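Local coordinates for protein phenolpthiocerol synthesis type-I polyketide synthase ppsA (Mycobacterium bovis, PDB 7AKC) that probably takes part in building the lipid core of phthiocerols and phenolphthiocerols within the PpsABCDE complex, this chain being its acyltransferase domain, at residues R139-L144 with V211-P216; A165-V170 with T187-E192; Q272-A277 with I302-S307. All coordinates share one frame; numbering follows the deposited sequence.

Contact 1: R139-L144 with V211-P216; sequences RLMAPL and VAPHNP
Met141 reaches Val211 through a bend at chi3 (80°), which sets CE beside the valine. Val211 carries CG1 anti to its own backbone N (chi1 174°). CE of Met141 packs on CG1 of Val211 at 3.8 Å, and the two side chains pass at a slant. The same methyl also meets CB of Pro213, 3.9 Å from Met141 CE. The other valine branch lies against backbone: Val211 CG2 is 3.3 Å from Met141 O. That oxygen also accepts the backbone N-H of Leu144, so its polar need is met while the methyl packs against it. Leu144 CB closes on Val211 CG1 at 4.0 Å.

No direct hydrogen bond joins the two segments. One water bridges them. It donates to Leu144 O at 2.8 Å and accepts from Ala212 N at 3.2 Å. Ile80 of helix 79-100 touches both Met141 and Val211.

The loop 211-216 is pinned from within. Asn215 ND2 donates to Ala212 O at 2.8 Å and to Pro213 O at 2.9 Å, standing above both carbonyl planes. Pro213 CB sits over one face of the His214 ring, offset toward the rim. His214 NE2 is hydrogen-bonded to Ser112 OG, and His214 ND1 to Asn266 O. The end of helix 127-141 and the 3-10 segment 142-144 pack on the loop that carries this histidine. Ser112 lies in a GxSxG sequence, consistent with a nucleophile elbow and with the Ser-His pair of acyltransferase active sites.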
loop_
_atom_site.group_PDB
_atom_site.type_symbol
_atom_site.label_atom_id
_atom_site.label_comp_id
_atom_site.label_asym_id
_atom_site.label_seq_id
_atom_site.Cartn_x
_atom_site.Cartn_y
_atom_site.Cartn_z
ATOM N N ARG A 139 4.361 -1.698 16.585
ATOM C CA ARG A 139 4.782 -2.367 17.821
ATOM C C ARG A 139 4.306 -3.833 17.786
ATOM O O ARG A 139 5.096 -4.740 18.079
ATOM C CB ARG A 139 4.220 -1.594 19.032
ATOM C CG ARG A 139 4.309 -2.324 20.371
ATOM C CD ARG A 139 4.201 -1.296 21.508
ATOM N N LEU A 140 3.059 -4.073 17.287
ATOM C CA LEU A 140 2.572 -5.448 17.169
ATOM C C LEU A 140 3.319 -6.274 16.126
ATOM O O LEU A 140 3.437 -7.488 16.272
ATOM C CB LEU A 140 1.089 -5.447 16.806
ATOM C CG LEU A 140 0.174 -5.021 17.949
ATOM C CD1 LEU A 140 -1.272 -4.852 17.454
ATOM C CD2 LEU A 140 0.257 -6.010 19.128
ATOM N N MET A 141 3.819 -5.615 15.090
ATOM C CA MET A 141 4.487 -6.322 13.967
ATOM C C MET A 141 5.973 -6.545 14.277
ATOM O O MET A 141 6.522 -7.515 13.775
ATOM C CB MET A 141 4.345 -5.489 12.690
ATOM C CG MET A 141 2.988 -5.618 12.039
ATOM S SD MET A 141 2.704 -4.379 10.758
ATOM C CE MET A 141 3.605 -5.094 9.388
ATOM N N ALA A 142 6.574 -5.687 15.104
ATOM C CA ALA A 142 7.994 -5.769 15.358
ATOM C C ALA A 142 8.525 -7.165 15.752
ATOM O O ALA A 142 9.597 -7.519 15.263
ATOM C CB ALA A 142 8.411 -4.727 16.402
ATOM N N PRO A 143 7.864 -7.967 16.621
ATOM C CA PRO A 143 8.446 -9.271 16.984
ATOM C C PRO A 143 8.571 -10.225 15.766
ATOM O O PRO A 143 9.320 -11.201 15.832
ATOM C CB PRO A 143 7.453 -9.807 18.011
ATOM C CG PRO A 143 6.836 -8.573 18.634
ATOM C CD PRO A 143 6.644 -7.708 17.407
ATOM N N LEU A 144 7.968 -9.869 14.632
ATOM C CA LEU A 144 8.030 -10.712 13.400
ATOM C C LEU A 144 9.130 -10.193 12.474
ATOM O O LEU A 144 9.231 -10.687 11.351
ATOM C CB LEU A 144 6.659 -10.687 12.721
ATOM C CG LEU A 144 5.506 -11.230 13.561
ATOM C CD1 LEU A 144 4.235 -11.322 12.742
ATOM C CD2 LEU A 144 5.854 -12.586 14.149
ATOM N N VAL A 211 8.999 -6.032 8.129
ATOM C CA VAL A 211 8.018 -7.095 8.482
ATOM C C VAL A 211 7.067 -7.197 7.288
ATOM O O VAL A 211 6.577 -6.175 6.841
ATOM C CB VAL A 211 7.213 -6.796 9.758
ATOM C CG1 VAL A 211 6.128 -7.833 9.999
ATOM C CG2 VAL A 211 8.087 -6.660 10.989
ATOM N N ALA A 212 6.837 -8.407 6.809
ATOM C CA ALA A 212 5.959 -8.597 5.638
ATOM C C ALA A 212 4.506 -8.662 6.079
ATOM O O ALA A 212 4.130 -9.571 6.798
ATOM C CB ALA A 212 6.360 -9.822 4.876
ATOM N N PRO A 213 3.667 -7.707 5.646
ATOM C CA PRO A 213 2.269 -7.788 5.930
ATOM C C PRO A 213 1.555 -8.524 4.782
ATOM O O PRO A 213 2.211 -9.117 3.976
ATOM C CB PRO A 213 1.900 -6.300 6.046
ATOM C CG PRO A 213 3.020 -5.509 5.393
ATOM C CD PRO A 213 4.014 -6.521 4.873
ATOM N N HIS A 214 0.226 -8.509 4.772
ATOM C CA HIS A 214 -0.567 -9.075 3.646
ATOM C C HIS A 214 -0.325 -10.572 3.467
ATOM O O HIS A 214 -0.275 -11.019 2.323
ATOM C CB HIS A 214 -0.416 -8.220 2.391
ATOM C CG HIS A 214 -0.408 -6.776 2.726
ATOM N ND1 HIS A 214 -1.468 -6.171 3.347
ATOM C CD2 HIS A 214 0.550 -5.842 2.606
ATOM C CE1 HIS A 214 -1.184 -4.913 3.565
ATOM N NE2 HIS A 214 0.040 -4.697 3.133
ATOM N N ASN A 215 -0.244 -11.286 4.582
ATOM C CA ASN A 215 -0.025 -12.753 4.542
ATOM C C ASN A 215 -0.524 -13.348 5.865
ATOM O O ASN A 215 -0.737 -12.581 6.795
ATOM C CB ASN A 215 1.418 -13.084 4.147
ATOM C CG ASN A 215 2.411 -12.784 5.245
ATOM O OD1 ASN A 215 2.666 -13.625 6.093
ATOM N ND2 ASN A 215 2.977 -11.594 5.227
ATOM N N PRO A 216 -0.729 -14.679 5.970
ATOM C CA PRO A 216 -1.284 -15.289 7.179
ATOM C C PRO A 216 -0.566 -15.029 8.511
ATOM O O PRO A 216 -1.150 -15.236 9.525
ATOM C CB PRO A 216 -1.252 -16.791 6.854
ATOM C CG PRO A 216 -1.403 -16.838 5.367
ATOM C CD PRO A 216 -0.563 -15.672 4.906
HETATM O O HOH W 1 8.083 -10.562 8.836
#

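Contact 2: A165-V170 with T187-E192; sequences ADFPQV and TEQIDE. With NA (sodium ion), chain B.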
loop_
_atom_site.group_PDB
_atom_site.type_symbol
_atom_site.label_atom_id
_atom_site.label_comp_id
_atom_site.label_asym_id
_atom_site.label_seq_id
_atom_site.Cartn_x
_atom_site.Cartn_y
_atom_site.Cartn_z
ATOM N N ALA A 165 -0.609 -21.753 -4.871
ATOM C CA ALA A 165 -1.768 -22.470 -4.341
ATOM C C ALA A 165 -1.350 -23.603 -3.388
ATOM O O ALA A 165 -2.096 -23.916 -2.465
ATOM C CB ALA A 165 -2.614 -23.019 -5.492
ATOM N N ASP A 166 -0.173 -24.212 -3.627
ATOM C CA ASP A 166 0.275 -25.284 -2.734
ATOM C C ASP A 166 1.206 -24.794 -1.615
ATOM O O ASP A 166 1.803 -25.631 -0.944
ATOM C CB ASP A 166 0.882 -26.464 -3.497
ATOM C CG ASP A 166 1.895 -26.088 -4.569
ATOM O OD1 ASP A 166 2.139 -24.861 -4.770
ATOM O OD2 ASP A 166 2.470 -27.028 -5.200
ATOM N N PHE A 167 1.320 -23.486 -1.382
ATOM C CA PHE A 167 2.150 -22.947 -0.295
ATOM C C PHE A 167 1.186 -22.306 0.659
ATOM O O PHE A 167 0.865 -21.132 0.472
ATOM C CB PHE A 167 3.148 -21.897 -0.821
ATOM C CG PHE A 167 4.429 -22.457 -1.381
ATOM C CD1 PHE A 167 4.430 -23.181 -2.572
ATOM C CD2 PHE A 167 5.636 -22.247 -0.735
ATOM C CE1 PHE A 167 5.623 -23.710 -3.089
ATOM C CE2 PHE A 167 6.828 -22.782 -1.244
ATOM C CZ PHE A 167 6.819 -23.495 -2.430
ATOM N N PRO A 168 0.693 -23.054 1.689
ATOM C CA PRO A 168 -0.341 -22.471 2.592
ATOM C C PRO A 168 0.042 -21.175 3.268
ATOM O O PRO A 168 -0.840 -20.373 3.588
ATOM C CB PRO A 168 -0.573 -23.569 3.658
ATOM C CG PRO A 168 0.525 -24.597 3.420
ATOM C CD PRO A 168 0.966 -24.472 2.007
ATOM N N GLN A 169 1.360 -20.981 3.497
ATOM C CA GLN A 169 1.804 -19.766 4.191
ATOM C C GLN A 169 2.181 -18.600 3.278
ATOM O O GLN A 169 2.512 -17.523 3.780
ATOM C CB GLN A 169 2.972 -20.079 5.123
ATOM C CG GLN A 169 2.618 -20.891 6.332
ATOM C CD GLN A 169 3.893 -21.088 7.137
ATOM O OE1 GLN A 169 4.702 -22.004 6.846
ATOM N NE2 GLN A 169 4.108 -20.241 8.158
ATOM N N VAL A 170 2.099 -18.787 1.946
ATOM C CA VAL A 170 2.406 -17.716 1.000
ATOM C C VAL A 170 1.125 -17.288 0.324
ATOM O O VAL A 170 0.430 -18.124 -0.242
ATOM C CB VAL A 170 3.446 -18.122 -0.067
ATOM C CG1 VAL A 170 3.652 -16.965 -1.038
ATOM C CG2 VAL A 170 4.779 -18.510 0.619
ATOM N N THR A 187 10.261 -15.801 4.647
ATOM C CA THR A 187 11.352 -15.448 3.733
ATOM C C THR A 187 11.941 -16.644 2.957
ATOM O O THR A 187 12.145 -16.533 1.751
ATOM C CB THR A 187 12.461 -14.640 4.424
ATOM O OG1 THR A 187 13.205 -14.007 3.417
ATOM C CG2 THR A 187 13.424 -15.493 5.255
ATOM N N GLU A 188 12.124 -17.793 3.620
ATOM C CA GLU A 188 12.690 -18.960 2.964
ATOM C C GLU A 188 11.771 -19.543 1.899
ATOM O O GLU A 188 12.267 -20.039 0.861
ATOM C CB GLU A 188 13.120 -20.028 3.983
ATOM C CG GLU A 188 11.987 -20.653 4.784
ATOM C CD GLU A 188 11.493 -19.872 5.992
ATOM O OE1 GLU A 188 11.919 -18.707 6.183
ATOM O OE2 GLU A 188 10.638 -20.421 6.725
ATOM N N GLN A 189 10.424 -19.402 2.107
ATOM C CA GLN A 189 9.456 -19.846 1.098
ATOM C C GLN A 189 9.435 -18.885 -0.093
ATOM O O GLN A 189 9.333 -19.322 -1.230
ATOM C CB GLN A 189 8.093 -20.064 1.727
ATOM C CG GLN A 189 8.156 -21.112 2.845
ATOM C CD GLN A 189 6.812 -21.362 3.471
ATOM O OE1 GLN A 189 5.762 -21.069 2.879
ATOM N NE2 GLN A 189 6.809 -21.938 4.667
ATOM N N ILE A 190 9.554 -17.581 0.175
ATOM C CA ILE A 190 9.660 -16.554 -0.867
ATOM C C ILE A 190 10.896 -16.817 -1.739
ATOM O O ILE A 190 10.788 -16.831 -2.962
ATOM C CB ILE A 190 9.690 -15.154 -0.237
ATOM C CG1 ILE A 190 8.308 -14.812 0.418
ATOM C CG2 ILE A 190 10.131 -14.087 -1.273
ATOM C CD1 ILE A 190 7.041 -14.882 -0.501
ATOM N N ASP A 191 12.031 -17.204 -1.111
ATOM C CA ASP A 191 13.229 -17.518 -1.842
ATOM C C ASP A 191 12.995 -18.734 -2.753
ATOM O O ASP A 191 13.428 -18.717 -3.905
ATOM C CB ASP A 191 14.384 -17.748 -0.869
ATOM C CG ASP A 191 14.962 -16.437 -0.342
ATOM O OD1 ASP A 191 14.613 -15.348 -0.903
ATOM O OD2 ASP A 191 15.713 -16.477 0.658
ATOM N N GLU A 192 12.306 -19.770 -2.238
ATOM C CA GLU A 192 12.077 -20.980 -3.050
ATOM C C GLU A 192 11.205 -20.625 -4.259
ATOM O O GLU A 192 11.419 -21.131 -5.367
ATOM C CB GLU A 192 11.439 -22.124 -2.240
ATOM C CG GLU A 192 11.176 -23.324 -3.148
ATOM C CD GLU A 192 10.648 -24.630 -2.597
ATOM O OE1 GLU A 192 10.467 -24.731 -1.365
ATOM O OE2 GLU A 192 10.457 -25.570 -3.408
HETATM NA NA NA B . -0.715 -19.952 -0.843
HETATM O O HOH W 2 -2.286 -21.708 -0.606
HETATM O O HOH W 3 -2.337 -19.776 1.010
HETATM O O HOH W 4 3.654 -22.718 2.855
HETATM O O HOH W 5 -2.498 -18.825 -1.859
#
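The Phe167 ring meets helix 187-199 with its edge. Glu192 OE1 lies 4.0 Å from Phe167 CZ, near the ring plane, and the carboxylate is turned 79° from the ring. Gln189 OE1 approaches the same ring near its plane at CD2. Asp166 OD1 is a further edge neighbour, from the segment of Phe167 itself. The second Glu192 oxygen, OE2, forms a salt bridge with Arg196.

The Gln169 and Gln189 side chains cross at about a right angle, their amide planes 72° apart. Gln189 NE2 donates to Gln169 OE1 at 3.0 Å, from above the carbonyl plane. A water donates to Gln189 OE1 at 2.7 Å and accepts from Gln169 N at 2.9 Å. Gln189 thus reaches Gln169 directly through NE2 and by way of a water through OE1. Val170 CG2 is 3.6 Å from Gln189 OE1, and Val170 CG1 meets Ile190 CD1 at 4.0 Å.

Residues 167-170 form a type I turn. A sodium ion binds Phe167 O at 2.4 Å and Val170 O at 2.2 Å, together with Ile164 O and three waters. Its six ligands are all neutral, while the oxygens at the ring edge probably meet the slightly positive C-H rim of Phe167.

Contact 3: Q272-A277 with I302-S307; sequences QAIASA and IDTLHS. With NA (sodium ion), chain C.
Ile274 and Leu305 touch where helices 270-278 and 298-308 pack together beside the parallel sheet of the α/β part of the acyltransferase fold. Ile274 CG2 is 3.7 Å from Leu305 CG, and the side chains cross at about a right angle. The same methyl meets Thr304 CG2 at 3.8 Å. Thr304 CG2 also lies 3.9 Å from Ala275 CB. Leu305 CD2 comes against backbone, 3.6 Å from Ile274 O. No hydrogen bond links the segments, so the contact is apolar packing.

Thr304 chi1 (-71°) sets OG1 beside its backbone N. There the hydroxyl hydrogen-bonds to Ala300 O, one turn back in the helix. CG2 is left anti to the backbone N, and it is this methyl that faces the neighbouring helix. The axes of segments 272-277 and 302-307 approach to 9.0 Å and cross at -52°.

Farther out, Ile274, Ala273 and Ala277 touch Ile109 of strand 107-110, and Ala273 and Ala277 also touch Ile242 of strand 240-242. On the other helix, Leu305 packs on Tyr314 and Thr304 on Ser177. Ser276 points away from helix 298-308. Its carbonyl O binds a sodium ion at 2.3 Å, completed by Ser279 O, Ala281 O, Gly283 O and a water 2.5 Å from the metal.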
loop_
_atom_site.group_PDB
_atom_site.type_symbol
_atom_site.label_atom_id
_atom_site.label_comp_id
_atom_site.label_asym_id
_atom_site.label_seq_id
_atom_site.Cartn_x
_atom_site.Cartn_y
_atom_site.Cartn_z
ATOM N N GLN A 272 -6.568 -2.202 -8.755
ATOM C CA GLN A 272 -8.010 -1.990 -8.797
ATOM C C GLN A 272 -8.361 -0.581 -8.372
ATOM O O GLN A 272 -9.231 0.022 -8.994
ATOM C CB GLN A 272 -8.739 -3.014 -7.891
ATOM C CG GLN A 272 -8.558 -4.504 -8.289
ATOM C CD GLN A 272 -7.310 -5.158 -7.712
ATOM O OE1 GLN A 272 -6.400 -4.521 -7.192
ATOM N NE2 GLN A 272 -7.281 -6.476 -7.763
ATOM N N ALA A 273 -7.698 -0.037 -7.318
ATOM C CA ALA A 273 -7.986 1.335 -6.893
ATOM C C ALA A 273 -7.521 2.354 -7.949
ATOM O O ALA A 273 -8.255 3.275 -8.284
ATOM C CB ALA A 273 -7.314 1.625 -5.544
ATOM N N ILE A 274 -6.307 2.185 -8.501
ATOM C CA ILE A 274 -5.805 3.093 -9.544
ATOM C C ILE A 274 -6.746 3.054 -10.781
ATOM O O ILE A 274 -7.099 4.096 -11.323
ATOM C CB ILE A 274 -4.368 2.642 -9.949
ATOM C CG1 ILE A 274 -3.349 2.878 -8.803
ATOM C CG2 ILE A 274 -3.889 3.343 -11.247
ATOM C CD1 ILE A 274 -3.184 4.426 -8.383
ATOM N N ALA A 275 -7.121 1.861 -11.234
ATOM C CA ALA A 275 -8.006 1.701 -12.390
ATOM C C ALA A 275 -9.339 2.403 -12.160
ATOM O O ALA A 275 -9.891 3.024 -13.074
ATOM C CB ALA A 275 -8.250 0.222 -12.659
ATOM N N SER A 276 -9.860 2.320 -10.927
ATOM C CA SER A 276 -11.155 2.972 -10.620
ATOM C C SER A 276 -10.980 4.482 -10.698
ATOM O O SER A 276 -11.824 5.193 -11.253
ATOM C CB SER A 276 -11.616 2.587 -9.223
ATOM O OG SER A 276 -12.818 3.260 -8.879
ATOM N N ALA A 277 -9.894 4.994 -10.116
ATOM C CA ALA A 277 -9.621 6.446 -10.164
ATOM C C ALA A 277 -9.482 6.912 -11.620
ATOM O O ALA A 277 -10.101 7.906 -12.021
ATOM C CB ALA A 277 -8.331 6.744 -9.376
ATOM N N ILE A 302 1.144 3.740 -14.244
ATOM C CA ILE A 302 1.063 3.849 -15.695
ATOM C C ILE A 302 0.689 2.529 -16.333
ATOM O O ILE A 302 -0.146 2.513 -17.231
ATOM C CB ILE A 302 2.381 4.378 -16.282
ATOM C CG1 ILE A 302 2.779 5.695 -15.635
ATOM C CG2 ILE A 302 2.288 4.512 -17.780
ATOM C CD1 ILE A 302 4.228 6.050 -15.837
ATOM N N ASP A 303 1.313 1.410 -15.897
ATOM C CA ASP A 303 1.009 0.107 -16.470
ATOM C C ASP A 303 -0.475 -0.233 -16.272
ATOM O O ASP A 303 -1.130 -0.620 -17.230
ATOM C CB ASP A 303 1.889 -0.987 -15.837
ATOM C CG ASP A 303 3.368 -0.910 -16.223
ATOM O OD1 ASP A 303 3.690 -0.216 -17.209
ATOM O OD2 ASP A 303 4.203 -1.561 -15.533
ATOM N N THR A 304 -1.029 0.026 -15.072
ATOM C CA THR A 304 -2.450 -0.233 -14.799
ATOM C C THR A 304 -3.363 0.629 -15.702
ATOM O O THR A 304 -4.323 0.126 -16.315
ATOM C CB THR A 304 -2.765 0.032 -13.314
ATOM O OG1 THR A 304 -2.146 -1.016 -12.580
ATOM C CG2 THR A 304 -4.328 0.052 -13.013
ATOM N N LEU A 305 -3.058 1.931 -15.780
ATOM C CA LEU A 305 -3.904 2.861 -16.525
ATOM C C LEU A 305 -3.840 2.671 -18.016
ATOM O O LEU A 305 -4.848 2.857 -18.699
ATOM C CB LEU A 305 -3.564 4.294 -16.157
ATOM C CG LEU A 305 -3.909 4.636 -14.702
ATOM C CD1 LEU A 305 -3.228 5.891 -14.230
ATOM C CD2 LEU A 305 -5.401 4.673 -14.458
ATOM N N HIS A 306 -2.650 2.350 -18.545
ATOM C CA HIS A 306 -2.510 2.116 -19.977
ATOM C C HIS A 306 -3.223 0.819 -20.354
ATOM O O HIS A 306 -3.812 0.737 -21.431
ATOM C CB HIS A 306 -1.014 2.085 -20.402
ATOM N N SER A 307 -3.162 -0.204 -19.473
ATOM C CA SER A 307 -3.839 -1.461 -19.769
ATOM C C SER A 307 -5.379 -1.277 -19.755
ATOM O O SER A 307 -6.045 -1.730 -20.684
ATOM C CB SER A 307 -3.392 -2.556 -18.798
ATOM O OG SER A 307 -4.202 -3.705 -18.973
HETATM NA NA NA C . -13.065 7.083 -11.463
HETATM O O HOH W 6 -12.907 7.271 -9.013
#

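Overall arrangement
Contacts 1 and 2 are neighbours, with centres 16 Å apart. They touch where Pro216 CD lies 3.8 Å from Gln169 O. Along the chain, contact 2 is nested inside the loop that contact 1 closes. Contact 3 follows both in sequence. Its centre is about 28 Å from each of the others, and its nearest atoms stay about 12 Å from contact 1 and about 16 Å from contact 2. Contacts 1 and 3 lie on opposite sides of the chain's centre. Segment 211-216 of contact 1 carries His214, which hydrogen-bonds to Ser112 in the probable active site. The two sodium ions belong to the other contacts, one to each, and every protein ligand of both is a backbone carbonyl oxygen.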